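Acetylcholine-binding protein (Bulinus truncatus, PDB 2BJ0) probably binds acetylcholine and related ligands as a soluble pentamer whose subunits resemble the extracellular ligand-binding domain of nicotinic acetylcholine receptors. Local coordinates at residues A54-P59 and K79-D84; D15-S20 and N146-L151; M34-A39 and P168-L173; I125-D128 and G132-C135. All blocks are in the same frame, centred on the assembly; numbering follows the deposited sequence.

In the fold
The four contacts form two pairs at opposite sides of the subunit's centre. Contacts 1 and 2 touch, their centres about 9 Å apart, near the N-terminal helix 4-12; contacts 3 and 4 touch, with centres about 12 Å apart, at the other end of the molecule. Between the two pairs, centres lie about 31 to 37 Å apart. Along the chain, contacts 2 and 3 cross, contact 1 is nested in the loops closed by both, and so is contact 4. Strands 25-40, 45-57 and 149-153 share one sheet of the sandwich, whereas strands 133-141 and 170-183 belong to the other, and each end has one link between segments distant in sequence, contacts 2 and 3.

Contact 1 of 4, residues A54-P59 and K79-D84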
loop_
_atom_site.group_PDB
_atom_site.type_symbol
_atom_site.label_atom_id
_atom_site.label_comp_id
_atom_site.label_asym_id
_atom_site.label_seq_id
_atom_site.Cartn_x
_atom_site.Cartn_y
_atom_site.Cartn_z
ATOM N N ALA A 54 4.023 -10.910 21.981
ATOM C CA ALA A 54 4.802 -9.933 22.711
ATOM C C ALA A 54 4.010 -9.372 23.883
ATOM O O ALA A 54 2.861 -8.948 23.710
ATOM C CB ALA A 54 5.229 -8.787 21.790
ATOM N N SER A 55 4.610 -9.345 25.073
ATOM C CA SER A 55 3.950 -8.659 26.172
ATOM C C SER A 55 4.855 -7.752 26.966
ATOM O O SER A 55 6.070 -7.967 27.050
ATOM C CB SER A 55 3.148 -9.606 27.066
ATOM O OG SER A 55 3.845 -10.796 27.319
ATOM N N TRP A 56 4.257 -6.698 27.509
ATOM C CA TRP A 56 4.984 -5.772 28.358
ATOM C C TRP A 56 3.965 -5.129 29.266
ATOM O O TRP A 56 2.789 -5.303 29.058
ATOM C CB TRP A 56 5.790 -4.754 27.537
ATOM C CG TRP A 56 4.942 -3.818 26.762
ATOM C CD1 TRP A 56 4.596 -2.545 27.111
ATOM C CD2 TRP A 56 4.272 -4.097 25.539
ATOM N NE1 TRP A 56 3.765 -2.000 26.157
ATOM C CE2 TRP A 56 3.563 -2.929 25.169
ATOM C CE3 TRP A 56 4.213 -5.211 24.689
ATOM C CZ2 TRP A 56 2.790 -2.860 24.009
ATOM C CZ3 TRP A 56 3.446 -5.119 23.514
ATOM C CH2 TRP A 56 2.750 -3.959 23.203
ATOM N N LYS A 57 4.411 -4.416 30.294
ATOM C CA LYS A 57 3.488 -3.838 31.268
ATOM C C LYS A 57 3.773 -2.365 31.479
ATOM O O LYS A 57 4.931 -1.946 31.551
ATOM C CB LYS A 57 3.621 -4.589 32.589
ATOM C CG LYS A 57 2.634 -4.216 33.672
ATOM C CD LYS A 57 3.001 -4.963 34.965
ATOM C CE LYS A 57 1.892 -4.833 35.985
ATOM N NZ LYS A 57 2.084 -5.874 37.019
ATOM N N VAL A 58 2.711 -1.569 31.507
ATOM C CA VAL A 58 2.805 -0.141 31.793
ATOM C C VAL A 58 1.834 0.147 32.936
ATOM O O VAL A 58 0.617 0.201 32.717
ATOM C CB VAL A 58 2.464 0.744 30.546
ATOM C CG1 VAL A 58 2.711 2.231 30.845
ATOM C CG2 VAL A 58 3.260 0.303 29.327
ATOM N N PRO A 59 2.355 0.254 34.158
ATOM C CA PRO A 59 1.525 0.526 35.340
ATOM C C PRO A 59 0.446 1.622 35.144
ATOM O O PRO A 59 -0.728 1.383 35.419
ATOM C CB PRO A 59 2.571 0.910 36.385
ATOM C CG PRO A 59 3.711 -0.110 36.044
ATOM C CD PRO A 59 3.778 0.088 34.523
ATOM N N LYS A 79 -2.884 3.379 18.869
ATOM C CA LYS A 79 -3.254 4.138 20.075
ATOM C C LYS A 79 -2.180 4.159 21.175
ATOM O O LYS A 79 -2.298 4.912 22.124
ATOM C CB LYS A 79 -4.575 3.625 20.657
ATOM C CG LYS A 79 -5.759 3.902 19.707
ATOM C CD LYS A 79 -5.859 5.374 19.415
ATOM C CE LYS A 79 -6.477 5.619 18.036
ATOM N NZ LYS A 79 -6.448 7.071 17.722
ATOM N N MET A 80 -1.147 3.346 21.047
ATOM C CA MET A 80 -0.089 3.347 22.068
ATOM C C MET A 80 1.255 2.962 21.488
ATOM O O MET A 80 1.324 2.496 20.357
ATOM C CB MET A 80 -0.468 2.394 23.190
ATOM C CG MET A 80 -0.568 0.976 22.724
ATOM S SD MET A 80 -0.636 -0.169 24.123
ATOM C CE MET A 80 -2.342 0.139 24.574
ATOM N N TRP A 81 2.329 3.195 22.235
ATOM C CA TRP A 81 3.621 2.698 21.832
ATOM C C TRP A 81 3.548 1.179 21.801
ATOM O O TRP A 81 2.961 0.569 22.706
ATOM C CB TRP A 81 4.665 3.135 22.849
ATOM C CG TRP A 81 6.035 2.640 22.542
ATOM C CD1 TRP A 81 6.973 3.273 21.804
ATOM C CD2 TRP A 81 6.622 1.403 22.972
ATOM N NE1 TRP A 81 8.115 2.514 21.743
ATOM C CE2 TRP A 81 7.916 1.352 22.442
ATOM C CE3 TRP A 81 6.162 0.308 23.738
ATOM C CZ2 TRP A 81 8.788 0.271 22.672
ATOM C CZ3 TRP A 81 7.028 -0.767 23.976
ATOM C CH2 TRP A 81 8.319 -0.774 23.443
ATOM N N THR A 82 4.159 0.582 20.771
ATOM C CA THR A 82 4.345 -0.874 20.677
ATOM C C THR A 82 5.785 -1.129 20.257
ATOM O O THR A 82 6.439 -0.260 19.656
ATOM C CB THR A 82 3.366 -1.551 19.663
ATOM O OG1 THR A 82 3.481 -0.907 18.388
ATOM C CG2 THR A 82 1.892 -1.338 20.077
ATOM N N PRO A 83 6.326 -2.292 20.616
ATOM C CA PRO A 83 7.745 -2.567 20.325
ATOM C C PRO A 83 8.055 -2.477 18.832
ATOM O O PRO A 83 7.298 -2.990 18.020
ATOM C CB PRO A 83 7.914 -4.012 20.813
ATOM C CG PRO A 83 6.935 -4.111 21.965
ATOM C CD PRO A 83 5.698 -3.384 21.403
ATOM N N ASP A 84 9.176 -1.860 18.478
ATOM C CA ASP A 84 9.602 -1.827 17.081
ATOM C C ASP A 84 10.431 -3.062 16.739
ATOM O O ASP A 84 11.567 -2.942 16.300
ATOM C CB ASP A 84 10.374 -0.541 16.782
ATOM C CG ASP A 84 11.690 -0.449 17.555
ATOM O OD1 ASP A 84 11.724 -0.965 18.712
ATOM O OD2 ASP A 84 12.728 0.082 17.077
HETATM O O HOH W 1 3.024 0.609 25.439
#
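A single water joins Trp56 to Trp81: it accepts the indole N-H of Trp56, with NE1 2.8 Å from the water oxygen, and donates to the backbone carbonyl of Trp81, whose O lies 2.7 Å from that oxygen. The water sits in the plane of the Trp56 ring, at the edge that carries the N-H, so the buried indole nitrogen is satisfied without a direct bond between the segments. The same indole presents one of its faces to two further groups. Pro83 delivers its CD over the six-membered ring, 3.7 Å from the centroid and 23° off the normal, a CH-pi contact close enough to bring CD within 3.5 Å of Trp56 CH2. Beside it, over the same face, the six-membered ring of Trp81 arrives edge-on, planes at 89° and the centroid 5.5 Å from that of the Trp56 five-membered ring, a T-shaped pair. Residues 81 to 84 read Trp-Thr-Pro-Asp, the WxPD signature of the Cys-loop receptor family, which leads into loop A of the ligand site in relatives; here it packs on the end of strand 45-57. Its Asp84 is hydrogen-bonded to Ser141, Thr143 and His144. Trp56 takes the crowded rotamer, CG between the backbone N and the carbonyl carbon (chi1 67°), from which the indole reaches across to the loop. Thr82 CG2 and Met80 SD meet the indole obliquely, at 4.2 Å from CH2 and 4.4 Å from CZ2 of Trp56 respectively.

Contact 2 of 4, residues D15-S20 and N146-L151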
loop_
_atom_site.group_PDB
_atom_site.type_symbol
_atom_site.label_atom_id
_atom_site.label_comp_id
_atom_site.label_asym_id
_atom_site.label_seq_id
_atom_site.Cartn_x
_atom_site.Cartn_y
_atom_site.Cartn_z
ATOM N N ASP A 15 4.859 8.055 20.832
ATOM C CA ASP A 15 6.125 8.094 20.110
ATOM C C ASP A 15 7.276 7.488 20.915
ATOM O O ASP A 15 8.264 7.104 20.317
ATOM C CB ASP A 15 6.533 9.527 19.722
ATOM C CG ASP A 15 5.539 10.206 18.775
ATOM O OD1 ASP A 15 4.933 9.528 17.921
ATOM O OD2 ASP A 15 5.290 11.430 18.838
ATOM N N VAL A 16 7.144 7.370 22.239
ATOM C CA VAL A 16 8.312 7.077 23.085
ATOM C C VAL A 16 8.097 5.835 23.967
ATOM O O VAL A 16 7.017 5.628 24.501
ATOM C CB VAL A 16 8.690 8.331 23.937
ATOM C CG1 VAL A 16 9.741 8.024 25.013
ATOM C CG2 VAL A 16 9.206 9.448 23.038
ATOM N N ILE A 17 9.114 5.001 24.107
ATOM C CA ILE A 17 8.980 3.809 24.919
ATOM C C ILE A 17 8.547 4.268 26.314
ATOM O O ILE A 17 9.073 5.251 26.819
ATOM C CB ILE A 17 10.312 3.032 24.921
ATOM C CG1 ILE A 17 10.155 1.656 25.535
ATOM C CG2 ILE A 17 11.455 3.862 25.552
ATOM C CD1 ILE A 17 11.440 0.854 25.471
ATOM N N PRO A 18 7.560 3.609 26.909
ATOM C CA PRO A 18 7.083 3.987 28.233
ATOM C C PRO A 18 7.946 3.412 29.332
ATOM O O PRO A 18 7.769 2.265 29.733
ATOM C CB PRO A 18 5.684 3.383 28.289
ATOM C CG PRO A 18 5.698 2.263 27.353
ATOM C CD PRO A 18 6.806 2.468 26.365
ATOM N N LEU A 19 8.864 4.219 29.833
ATOM C CA LEU A 19 9.695 3.804 30.953
ATOM C C LEU A 19 9.278 4.491 32.254
ATOM O O LEU A 19 8.575 5.513 32.243
ATOM C CB LEU A 19 11.156 4.096 30.646
ATOM C CG LEU A 19 11.676 3.479 29.353
ATOM C CD1 LEU A 19 13.028 4.067 29.053
ATOM C CD2 LEU A 19 11.737 1.984 29.426
ATOM N N SER A 20 9.676 3.881 33.371
ATOM C CA SER A 20 9.685 4.551 34.686
ATOM C C SER A 20 10.988 4.174 35.386
ATOM O O SER A 20 11.486 3.051 35.199
ATOM C CB SER A 20 8.447 4.195 35.534
ATOM O OG SER A 20 8.360 2.801 35.810
ATOM N N ASN A 146 19.528 -2.165 24.995
ATOM C CA ASN A 146 19.006 -2.908 26.131
ATOM C C ASN A 146 19.026 -2.149 27.451
ATOM O O ASN A 146 18.616 -2.678 28.486
ATOM C CB ASN A 146 19.639 -4.279 26.268
ATOM C CG ASN A 146 21.124 -4.217 26.485
ATOM O OD1 ASN A 146 21.691 -3.151 26.760
ATOM N ND2 ASN A 146 21.779 -5.367 26.339
ATOM N N LYS A 147 19.475 -0.901 27.401
ATOM C CA LYS A 147 19.268 0.022 28.514
ATOM C C LYS A 147 17.824 0.482 28.591
ATOM O O LYS A 147 17.366 0.858 29.653
ATOM C CB LYS A 147 20.187 1.235 28.388
ATOM C CG LYS A 147 21.440 1.226 29.248
ATOM C CD LYS A 147 22.253 -0.074 29.179
ATOM C CE LYS A 147 23.504 0.013 30.091
ATOM N NZ LYS A 147 24.040 -1.335 30.518
ATOM N N GLN A 148 17.103 0.441 27.462
ATOM C CA GLN A 148 15.684 0.855 27.409
ATOM C C GLN A 148 14.725 -0.316 27.219
ATOM O O GLN A 148 13.663 -0.339 27.805
ATOM C CB GLN A 148 15.480 1.870 26.278
ATOM C CG GLN A 148 16.125 3.191 26.557
ATOM C CD GLN A 148 15.844 4.238 25.496
ATOM O OE1 GLN A 148 15.059 4.020 24.581
ATOM N NE2 GLN A 148 16.505 5.377 25.615
ATOM N N PHE A 149 15.137 -1.305 26.430
ATOM C CA PHE A 149 14.264 -2.361 25.938
ATOM C C PHE A 149 14.959 -3.690 26.193
ATOM O O PHE A 149 15.874 -4.044 25.473
ATOM C CB PHE A 149 14.142 -2.131 24.439
ATOM C CG PHE A 149 13.145 -2.988 23.717
ATOM C CD1 PHE A 149 13.394 -4.324 23.443
ATOM C CD2 PHE A 149 12.023 -2.391 23.132
ATOM C CE1 PHE A 149 12.502 -5.089 22.715
ATOM C CE2 PHE A 149 11.136 -3.143 22.365
ATOM C CZ PHE A 149 11.370 -4.497 22.148
ATOM N N ALA A 150 14.535 -4.427 27.216
ATOM C CA ALA A 150 15.157 -5.721 27.482
ATOM C C ALA A 150 14.239 -6.854 27.076
ATOM O O ALA A 150 13.092 -6.871 27.463
ATOM C CB ALA A 150 15.546 -5.830 28.961
ATOM N N LEU A 151 14.756 -7.795 26.276
ATOM C CA LEU A 151 14.005 -8.961 25.818
ATOM C C LEU A 151 14.154 -10.084 26.817
ATOM O O LEU A 151 15.243 -10.290 27.358
ATOM C CB LEU A 151 14.547 -9.475 24.479
ATOM C CG LEU A 151 14.081 -8.759 23.219
ATOM C CD1 LEU A 151 14.601 -9.447 21.977
ATOM C CD2 LEU A 151 12.568 -8.709 23.197
#
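The closest CA atoms are those of Leu19 and Gln148, 7.6 Å apart, and no hydrogen bond spans the gap; the join is made by side chains, two of them against a backbone carbonyl. Two methyl groups converge on it: CD1 of Ile17 and CD2 of Leu19 each lie 3.4 Å from the backbone O of Gln148. Ile17 reaches it as an extended rod, with CG1 anti to the backbone N (chi1 -169°) and the chain staying extended to CD1 (chi2 177°). Ile17 CD1 also lies 4.0 Å from Phe149 CD2, approaching the ring obliquely. The other branch of Ile17 touches the glutamine side chain, CG2 being 3.7 Å from Gln148 OE1, while Leu19 lies across the same chain at about a right angle with its CD1 4.1 Å from Gln148 CG. In the fold, this binds the loop that follows helix 4-12 to the start of strand 149-153, which runs parallel to strand 25-40 in the same sheet; Leu25 of that strand packs on both Ile17 and Leu19. Phe149 touches Pro83 of the WxPD motif as well. The amide of Gln148 lies at the subunit interface, where its NE2 hydrogen-bonds the backbone O of Gln72 of a neighbouring subunit. Leu70 of that subunit packs on both Leu19 and Gln148.

Contact 3 of 4, residues M34-A39 and P168-L173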
loop_
_atom_site.group_PDB
_atom_site.type_symbol
_atom_site.label_atom_id
_atom_site.label_comp_id
_atom_site.label_asym_id
_atom_site.label_seq_id
_atom_site.Cartn_x
_atom_site.Cartn_y
_atom_site.Cartn_z
ATOM N N MET A 34 3.789 -21.517 12.546
ATOM C CA MET A 34 2.510 -22.074 12.087
ATOM C C MET A 34 2.601 -22.913 10.820
ATOM O O MET A 34 1.869 -23.902 10.657
ATOM C CB MET A 34 1.500 -20.942 11.856
ATOM C CG MET A 34 1.303 -20.027 13.056
ATOM S SD MET A 34 0.589 -20.870 14.480
ATOM C CE MET A 34 -1.051 -21.251 13.864
ATOM N N ASN A 35 3.468 -22.490 9.914
ATOM C CA ASN A 35 3.555 -23.106 8.632
ATOM C C ASN A 35 4.875 -22.664 7.946
ATOM O O ASN A 35 5.395 -21.599 8.239
ATOM C CB ASN A 35 2.370 -22.680 7.781
ATOM C CG ASN A 35 2.055 -23.596 6.631
ATOM O OD1 ASN A 35 2.803 -24.528 6.342
ATOM N ND2 ASN A 35 0.928 -23.353 5.966
ATOM N N ILE A 36 5.375 -23.474 7.069
ATOM C CA ILE A 36 6.511 -23.134 6.210
ATOM C C ILE A 36 5.841 -23.100 4.870
ATOM O O ILE A 36 5.452 -24.146 4.363
ATOM C CB ILE A 36 7.633 -24.147 6.250
ATOM C CG1 ILE A 36 8.377 -24.097 7.596
ATOM C CG2 ILE A 36 8.595 -23.903 5.102
ATOM C CD1 ILE A 36 9.483 -25.123 7.704
ATOM N N VAL A 37 5.668 -21.908 4.277
ATOM C CA VAL A 37 4.877 -21.783 3.013
ATOM C C VAL A 37 5.670 -21.768 1.700
ATOM O O VAL A 37 5.086 -21.974 0.629
ATOM C CB VAL A 37 3.898 -20.599 3.118
ATOM C CG1 VAL A 37 2.835 -20.895 4.158
ATOM C CG2 VAL A 37 4.631 -19.319 3.460
ATOM N N GLU A 38 6.974 -21.517 1.768
ATOM C CA GLU A 38 7.865 -21.717 0.643
ATOM C C GLU A 38 9.211 -22.232 1.168
ATOM O O GLU A 38 9.672 -21.794 2.208
ATOM C CB GLU A 38 8.098 -20.400 -0.080
ATOM C CG GLU A 38 8.817 -20.579 -1.400
ATOM C CD GLU A 38 8.623 -19.385 -2.324
ATOM O OE1 GLU A 38 8.920 -18.241 -1.891
ATOM O OE2 GLU A 38 8.171 -19.582 -3.488
ATOM N N ALA A 39 9.829 -23.169 0.456
ATOM C CA ALA A 39 11.255 -23.426 0.645
ATOM C C ALA A 39 11.868 -23.631 -0.721
ATOM O O ALA A 39 11.774 -24.711 -1.309
ATOM C CB ALA A 39 11.499 -24.618 1.563
ATOM N N PRO A 168 1.062 -29.745 4.737
ATOM C CA PRO A 168 1.056 -30.950 3.914
ATOM C C PRO A 168 2.374 -31.174 3.187
ATOM O O PRO A 168 2.618 -32.275 2.709
ATOM C CB PRO A 168 -0.076 -30.699 2.912
ATOM C CG PRO A 168 -0.142 -29.222 2.773
ATOM C CD PRO A 168 0.252 -28.675 4.124
ATOM N N LYS A 169 3.242 -30.159 3.164
ATOM C CA LYS A 169 4.481 -30.190 2.401
ATOM C C LYS A 169 5.766 -30.439 3.218
ATOM O O LYS A 169 6.749 -30.969 2.683
ATOM C CB LYS A 169 4.622 -28.869 1.673
ATOM C CG LYS A 169 3.718 -28.749 0.455
ATOM C CD LYS A 169 4.547 -29.146 -0.746
ATOM C CE LYS A 169 3.875 -30.206 -1.545
ATOM N NZ LYS A 169 4.688 -30.430 -2.777
ATOM N N PHE A 170 5.790 -30.010 4.481
ATOM C CA PHE A 170 7.026 -30.117 5.280
ATOM C C PHE A 170 6.816 -30.726 6.646
ATOM O O PHE A 170 5.759 -30.549 7.226
ATOM C CB PHE A 170 7.671 -28.728 5.446
ATOM C CG PHE A 170 7.892 -28.005 4.144
ATOM C CD1 PHE A 170 8.970 -28.336 3.321
ATOM C CD2 PHE A 170 7.005 -27.018 3.725
ATOM C CE1 PHE A 170 9.160 -27.681 2.087
ATOM C CE2 PHE A 170 7.196 -26.346 2.502
ATOM C CZ PHE A 170 8.253 -26.687 1.684
ATOM N N ASP A 171 7.835 -31.432 7.160
ATOM C CA ASP A 171 7.871 -31.929 8.541
ATOM C C ASP A 171 8.724 -30.954 9.334
ATOM O O ASP A 171 9.867 -30.732 8.973
ATOM C CB ASP A 171 8.614 -33.285 8.640
ATOM C CG ASP A 171 7.804 -34.467 8.153
ATOM O OD1 ASP A 171 6.584 -34.554 8.448
ATOM O OD2 ASP A 171 8.322 -35.383 7.457
ATOM N N LEU A 172 8.202 -30.390 10.415
ATOM C CA LEU A 172 9.035 -29.621 11.300
ATOM C C LEU A 172 9.704 -30.560 12.313
ATOM O O LEU A 172 9.026 -31.169 13.130
ATOM C CB LEU A 172 8.197 -28.593 12.046
ATOM C CG LEU A 172 8.892 -27.647 13.012
ATOM C CD1 LEU A 172 9.958 -26.799 12.317
ATOM C CD2 LEU A 172 7.822 -26.764 13.614
ATOM N N LEU A 173 11.021 -30.634 12.285
ATOM C CA LEU A 173 11.749 -31.568 13.166
ATOM C C LEU A 173 11.939 -31.045 14.577
ATOM O O LEU A 173 11.731 -31.780 15.530
ATOM C CB LEU A 173 13.104 -31.976 12.541
ATOM C CG LEU A 173 12.926 -32.558 11.128
ATOM C CD1 LEU A 173 14.243 -32.749 10.394
ATOM C CD2 LEU A 173 12.116 -33.840 11.145
#
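Ile36 and Phe170 form the close-packed part of this contact. The CG2 of Ile36 rests over one face of the Phe170 ring, 4.1 Å from its centroid and 27° off the normal, a CH-pi contact, and the isoleucine carbonyl O comes within 3.3 Å of Phe170 CD2. CG2 stands anti to the Ile36 N (CG1 at chi1 -71°), which carries it there. Further along the ring, Ala39 CB touches CZ of Phe170 at 3.9 Å. On the opposite face Lys169 CB, of the same segment, stands 3.6 Å above the plane, toward the rim, and Phe200 adds an edge-to-face partner. Such packing is that of a beta sandwich: strand 25-40 belongs to one sheet and strand 170-183 to the other, and Phe170 fills the interior between them. Two classic beta bulges interrupt strand 25-40, Met34 with Asn35 opposite Val49 and Val37 with Glu38 opposite Glu47. The second sends both of its side chains away from Phe170 and so returns Ala39 to the inner side together with Ile36. The remainder is looser. Leu172 points inward yet gets no nearer than 4.9 Å to segment 34-39, and the partly exposed Asp171 turns away to form a salt bridge with Arg201. Glu38 likewise leaves the interior and pairs with Lys43 of a neighbouring subunit, while Lys169 NZ hydrogen-bonds the backbone O of Glu42 there.

Contact 4 of 4, residues I125-D128 and G132-C135; sequences INVD and GATC
Gly132 combines a positive phi of 80°, a value that favours glycine, with a psi of -166°, and these torsions turn the chain so that its backbone lies against Asn126. Val127 meets the next residue, Ala133, by its CA and CB. The closest pair of CA atoms, Val127 and Gly132, is 4.5 Å apart. Here the backbone itself does much of the packing. Asn126 O lies 3.2 Å from Gly132 CA, a CA-H...O contact that is strongly bent, 122° at the hydrogen, and the same oxygen is 3.1 Å from Gly132 C. It also comes 3.3 Å from Gly132 O; both are acceptors, so no bond joins them, and the stronger partner of Asn126 O is the hydroxyl of Thr129, within the turn. The side chain of Asn126 adds only its CB, which touches Gly132 O at 3.5 Å. On the inner side the contact becomes apolar: the methyl of Ala133 packs alongside Val127, with CB 4.0 Å from Val127 CA and 4.2 Å from Val127 CB. Phe200 packs on Val127, and backbone hydrogen bonds of Val127 with Lys202 and of Ala133 with Phe200 tie both segments to strand 190-202. Cys135 completes the closure through its disulfide with Cys122. With twelve residues between these cysteines, the segments fold on each other inside the Cys-loop, the signature element of the nicotinic receptor family.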
loop_
_atom_site.group_PDB
_atom_site.type_symbol
_atom_site.label_atom_id
_atom_site.label_comp_id
_atom_site.label_asym_id
_atom_site.label_seq_id
_atom_site.Cartn_x
_atom_site.Cartn_y
_atom_site.Cartn_z
ATOM N N ILE A 125 20.439 -27.078 1.076
ATOM C CA ILE A 125 21.042 -28.207 0.393
ATOM C C ILE A 125 20.565 -29.522 1.035
ATOM O O ILE A 125 20.417 -30.526 0.357
ATOM C CB ILE A 125 22.585 -28.046 0.391
ATOM C CG1 ILE A 125 23.213 -28.962 -0.665
ATOM C CG2 ILE A 125 23.147 -28.199 1.798
ATOM C CD1 ILE A 125 24.598 -28.516 -1.108
ATOM N N ASN A 126 20.294 -29.510 2.333
ATOM C CA ASN A 126 19.908 -30.729 3.013
ATOM C C ASN A 126 18.426 -30.861 3.321
ATOM O O ASN A 126 18.059 -31.672 4.189
ATOM C CB ASN A 126 20.700 -30.895 4.318
ATOM C CG ASN A 126 22.165 -31.194 4.089
ATOM O OD1 ASN A 126 23.020 -30.814 4.899
ATOM N ND2 ASN A 126 22.474 -31.871 2.994
ATOM N N VAL A 127 17.563 -30.121 2.613
ATOM C CA VAL A 127 16.144 -30.050 2.981
ATOM C C VAL A 127 15.437 -31.354 2.696
ATOM O O VAL A 127 14.335 -31.618 3.195
ATOM C CB VAL A 127 15.402 -28.839 2.290
ATOM C CG1 VAL A 127 15.125 -29.112 0.831
ATOM C CG2 VAL A 127 14.119 -28.488 3.029
ATOM N N ASP A 128 16.074 -32.170 1.872
ATOM C CA ASP A 128 15.482 -33.416 1.462
ATOM C C ASP A 128 16.176 -34.657 2.054
ATOM O O ASP A 128 16.147 -35.732 1.461
ATOM C CB ASP A 128 15.366 -33.484 -0.066
ATOM C CG ASP A 128 14.356 -34.527 -0.524
ATOM O OD1 ASP A 128 13.495 -34.929 0.303
ATOM O OD2 ASP A 128 14.342 -35.010 -1.684
ATOM N N GLY A 132 17.347 -32.924 7.655
ATOM C CA GLY A 132 16.690 -31.749 7.080
ATOM C C GLY A 132 17.584 -30.523 7.034
ATOM O O GLY A 132 18.789 -30.632 7.204
ATOM N N ALA A 133 16.990 -29.356 6.796
ATOM C CA ALA A 133 17.733 -28.098 6.809
ATOM C C ALA A 133 17.466 -27.304 8.094
ATOM O O ALA A 133 16.355 -27.311 8.604
ATOM C CB ALA A 133 17.391 -27.290 5.587
ATOM N N THR A 134 18.502 -26.640 8.611
ATOM C CA THR A 134 18.407 -25.785 9.787
ATOM C C THR A 134 18.344 -24.308 9.400
ATOM O O THR A 134 19.223 -23.796 8.681
ATOM C CB THR A 134 19.577 -26.035 10.757
ATOM O OG1 THR A 134 19.460 -27.350 11.305
ATOM C CG2 THR A 134 19.424 -25.167 11.993
ATOM N N CYS A 135 17.308 -23.629 9.897
ATOM C CA CYS A 135 17.093 -22.229 9.611
ATOM C C CYS A 135 17.019 -21.424 10.880
ATOM O O CYS A 135 16.621 -21.939 11.918
ATOM C CB CYS A 135 15.827 -22.069 8.780
ATOM S SG CYS A 135 16.054 -23.015 7.264
#